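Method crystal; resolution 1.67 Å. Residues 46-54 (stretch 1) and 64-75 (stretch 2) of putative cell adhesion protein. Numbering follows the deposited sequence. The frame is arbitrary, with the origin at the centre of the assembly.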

# COMPACT_ATOMS: atom_id res chain seq x y z
N VAL A 46 -2.86 14.94 -0.47
CA VAL A 46 -3.23 15.88 -1.51
C VAL A 46 -4.04 15.15 -2.62
O VAL A 46 -3.69 14.06 -3.05
CB VAL A 46 -2.01 16.65 -2.08
CG1 VAL A 46 -0.86 15.71 -2.44
CG2 VAL A 46 -2.38 17.55 -3.25
N ILE A 47 -5.13 15.80 -3.04
CA ILE A 47 -5.91 15.35 -4.20
C ILE A 47 -5.34 16.11 -5.38
O ILE A 47 -5.59 17.30 -5.49
CB ILE A 47 -7.45 15.57 -4.06
CG1 ILE A 47 -8.05 14.73 -2.91
CG2 ILE A 47 -8.17 15.26 -5.42
CD1 ILE A 47 -9.52 15.12 -2.57
N ASN A 48 -4.55 15.44 -6.22
CA ASN A 48 -4.00 16.09 -7.40
C ASN A 48 -5.05 16.19 -8.52
O ASN A 48 -5.07 17.16 -9.29
CB ASN A 48 -2.79 15.32 -7.91
CG ASN A 48 -1.68 15.41 -6.91
OD1 ASN A 48 -1.30 16.53 -6.49
ND2 ASN A 48 -1.17 14.27 -6.49
N ASN A 49 -5.89 15.15 -8.62
CA ASN A 49 -6.94 15.01 -9.62
C ASN A 49 -7.86 13.88 -9.20
O ASN A 49 -7.52 13.10 -8.28
CB ASN A 49 -6.33 14.71 -10.99
CG ASN A 49 -5.41 13.51 -10.96
OD1 ASN A 49 -5.86 12.36 -10.79
ND2 ASN A 49 -4.11 13.79 -11.05
N TYR A 50 -9.02 13.79 -9.83
CA TYR A 50 -9.93 12.69 -9.51
C TYR A 50 -10.90 12.46 -10.67
O TYR A 50 -11.04 13.30 -11.54
CB TYR A 50 -10.70 12.95 -8.19
CG TYR A 50 -11.55 14.20 -8.19
CD1 TYR A 50 -11.01 15.43 -7.83
CD2 TYR A 50 -12.90 14.16 -8.56
CE1 TYR A 50 -11.79 16.60 -7.84
CE2 TYR A 50 -13.68 15.32 -8.57
CZ TYR A 50 -13.12 16.53 -8.19
OH TYR A 50 -13.87 17.68 -8.18
N LEU A 51 -11.56 11.31 -10.65
CA LEU A 51 -12.60 10.94 -11.61
C LEU A 51 -13.88 10.66 -10.84
O LEU A 51 -13.84 10.01 -9.80
CB LEU A 51 -12.23 9.71 -12.47
CG LEU A 51 -10.90 9.78 -13.27
CD1 LEU A 51 -10.51 8.39 -13.80
CD2 LEU A 51 -11.03 10.75 -14.43
N VAL A 52 -15.01 11.08 -11.38
CA VAL A 52 -16.33 10.78 -10.80
C VAL A 52 -17.12 9.98 -11.85
O VAL A 52 -17.29 10.44 -12.99
CB VAL A 52 -17.15 12.02 -10.30
CG1 VAL A 52 -18.46 11.60 -9.62
CG2 VAL A 52 -16.34 12.93 -9.38
N PHE A 53 -17.58 8.80 -11.46
CA PHE A 53 -18.41 7.94 -12.29
C PHE A 53 -19.81 7.91 -11.71
O PHE A 53 -19.96 7.69 -10.51
CB PHE A 53 -17.84 6.51 -12.38
CG PHE A 53 -16.40 6.42 -12.79
CD1 PHE A 53 -15.38 6.62 -11.86
CD2 PHE A 53 -16.05 6.12 -14.10
CE1 PHE A 53 -14.03 6.56 -12.23
CE2 PHE A 53 -14.70 6.06 -14.48
CZ PHE A 53 -13.70 6.28 -13.55
N LEU A 54 -20.82 8.12 -12.55
CA LEU A 54 -22.20 8.08 -12.10
C LEU A 54 -22.91 6.94 -12.80
O LEU A 54 -22.79 6.82 -14.01
CB LEU A 54 -22.93 9.41 -12.37
CG LEU A 54 -22.38 10.66 -11.68
CD1 LEU A 54 -23.09 11.93 -12.22
CD2 LEU A 54 -22.56 10.57 -10.20
N ALA A 64 -20.77 10.59 -19.31
CA ALA A 64 -19.32 10.35 -19.39
C ALA A 64 -18.63 10.73 -18.05
O ALA A 64 -19.06 11.68 -17.39
CB ALA A 64 -18.72 11.14 -20.56
N PRO A 65 -17.59 10.01 -17.62
CA PRO A 65 -16.93 10.34 -16.33
C PRO A 65 -16.41 11.77 -16.25
O PRO A 65 -15.99 12.37 -17.26
CB PRO A 65 -15.80 9.32 -16.24
CG PRO A 65 -16.28 8.18 -17.10
CD PRO A 65 -16.96 8.83 -18.24
N TYR A 66 -16.52 12.35 -15.06
CA TYR A 66 -16.08 13.71 -14.78
C TYR A 66 -14.61 13.71 -14.40
O TYR A 66 -14.19 12.93 -13.53
CB TYR A 66 -16.93 14.33 -13.64
CG TYR A 66 -16.48 15.71 -13.22
CD1 TYR A 66 -16.95 16.85 -13.88
CD2 TYR A 66 -15.56 15.88 -12.19
CE1 TYR A 66 -16.52 18.12 -13.51
CE2 TYR A 66 -15.11 17.15 -11.83
CZ TYR A 66 -15.60 18.27 -12.48
OH TYR A 66 -15.17 19.51 -12.10
N GLU A 67 -13.84 14.59 -15.03
CA GLU A 67 -12.41 14.73 -14.72
C GLU A 67 -12.19 15.97 -13.84
O GLU A 67 -12.37 17.10 -14.31
CB GLU A 67 -11.58 14.84 -16.01
CG GLU A 67 -11.58 13.59 -16.86
CD GLU A 67 -10.69 13.74 -18.08
OE1 GLU A 67 -11.18 14.26 -19.10
OE2 GLU A 67 -9.49 13.38 -17.99
N GLY A 68 -11.85 15.73 -12.58
CA GLY A 68 -11.60 16.78 -11.61
C GLY A 68 -10.13 17.09 -11.46
O GLY A 68 -9.27 16.22 -11.66
N SER A 69 -9.84 18.33 -11.06
CA SER A 69 -8.47 18.78 -10.79
C SER A 69 -8.21 18.71 -9.27
O SER A 69 -8.77 17.84 -8.58
CB SER A 69 -8.26 20.19 -11.35
OG SER A 69 -9.26 21.09 -10.89
N SER A 70 -7.32 19.58 -8.75
CA SER A 70 -6.91 19.57 -7.35
C SER A 70 -7.90 20.35 -6.49
O SER A 70 -7.67 21.53 -6.20
CB SER A 70 -5.50 20.15 -7.20
OG SER A 70 -4.56 19.58 -8.09
N ASN A 71 -9.01 19.70 -6.13
CA ASN A 71 -10.09 20.28 -5.32
C ASN A 71 -10.92 19.16 -4.68
O ASN A 71 -10.65 17.97 -4.92
CB ASN A 71 -10.97 21.24 -6.16
CG ASN A 71 -11.77 20.55 -7.25
OD1 ASN A 71 -12.70 19.79 -6.98
ND2 ASN A 71 -11.43 20.81 -8.50
N ALA A 72 -11.94 19.54 -3.88
CA ALA A 72 -12.78 18.57 -3.18
C ALA A 72 -14.28 18.83 -3.44
O ALA A 72 -15.11 18.41 -2.63
CB ALA A 72 -12.49 18.61 -1.69
N ALA A 73 -14.61 19.53 -4.55
CA ALA A 73 -16.00 19.84 -4.92
C ALA A 73 -16.17 19.90 -6.44
O ALA A 73 -15.40 20.56 -7.12
CB ALA A 73 -16.44 21.16 -4.29
N ALA A 74 -17.19 19.20 -6.98
CA ALA A 74 -17.51 19.21 -8.42
C ALA A 74 -19.00 19.47 -8.64
O ALA A 74 -19.82 18.99 -7.85
CB ALA A 74 -17.13 17.87 -9.05
N THR A 75 -19.34 20.24 -9.69
CA THR A 75 -20.73 20.47 -10.09
C THR A 75 -20.89 19.75 -11.43
O THR A 75 -20.26 20.13 -12.42
CB THR A 75 -21.06 21.98 -10.13
OG1 THR A 75 -20.79 22.53 -8.84
CG2 THR A 75 -22.51 22.25 -10.50
O HOH W 1 -2.05 19.24 -6.59
O HOH W 2 -19.81 11.84 -14.02

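How does the contact begin, ahead of strand 50-54? Ile47 points its side chain toward stretch 2, and CG2 lies 3.7 Å from Asn71 O, so a buried aliphatic group covers the turn. Its own carbonyl receives no conventional hydrogen bond; Ile47 O instead meets Ser70 CA at 3.2 Å in a CA-H...O contact. Asn48 turns its side chain away, leaving its backbone to do the direct work: Ser70 OG donates to Asn48 O at 2.7 Å. A water links the same two residues again, donating to Asn48 OD1 (2.8 Å) and Ser70 OG (2.9 Å). A small hydroxyl residue suits this exposed spot, since it can serve the carbonyl and the water together. Asn49 then adds a CA-H...O contact, its CA 3.5 Å from Ser69 O.

What makes Tyr50 the centre of the contact? Its backbone forms a hydrogen-bonded antiparallel pair with Gly68, Tyr50 N donating to Gly68 O at 3.1 Å and Gly68 N to Tyr50 O at 2.8 Å. With chi1 at 60° (p), the ring lies across the neighbouring strand, and Gly68 CA sits over one face, 3.8 Å from the Tyr50 ring centroid. Glycine leaves room for this: an ideal CB there would come within 2.3 Å of Tyr50 CZ, a clash. Beyond the glycine, Tyr50 OH donates to Asn71 OD1 at 2.7 Å, while the methyl of Ala74 packs at the ring edge. Asn71 OD1 also accepts from Ala73 N (3.1 Å), so one side-chain carbonyl both receives the phenol and ties Asn71 to the strand that follows. Tyr50 is buried and has the largest area covered by the other stretch, yet its hydroxyl is satisfied.

How does the pairing continue through Leu51 and Val52? Leu51 faces the side of the sheet it shares with Glu67, where Leu51 CD2 rests 3.8 Å from the aliphatic Glu67 CG; the exposed glutamate thus offers a methylene to a buried leucine. Between the backbones, Leu51 CA approaches Tyr66 O at 3.2 Å. That carbonyl also accepts from Val52 N at 3.0 Å, and Tyr66 N returns a bond to Val52 O at 2.9 Å. On the face carrying Tyr50, the branched Val52 packs against Tyr66, CB to CB at 4.1 Å.

Where does the contact end? Phe53 brings CD2 to 3.6 Å from Pro65 CG, an apolar contact. Leu54 makes no contact with stretch 2, and the two stretches together bury 645 Å².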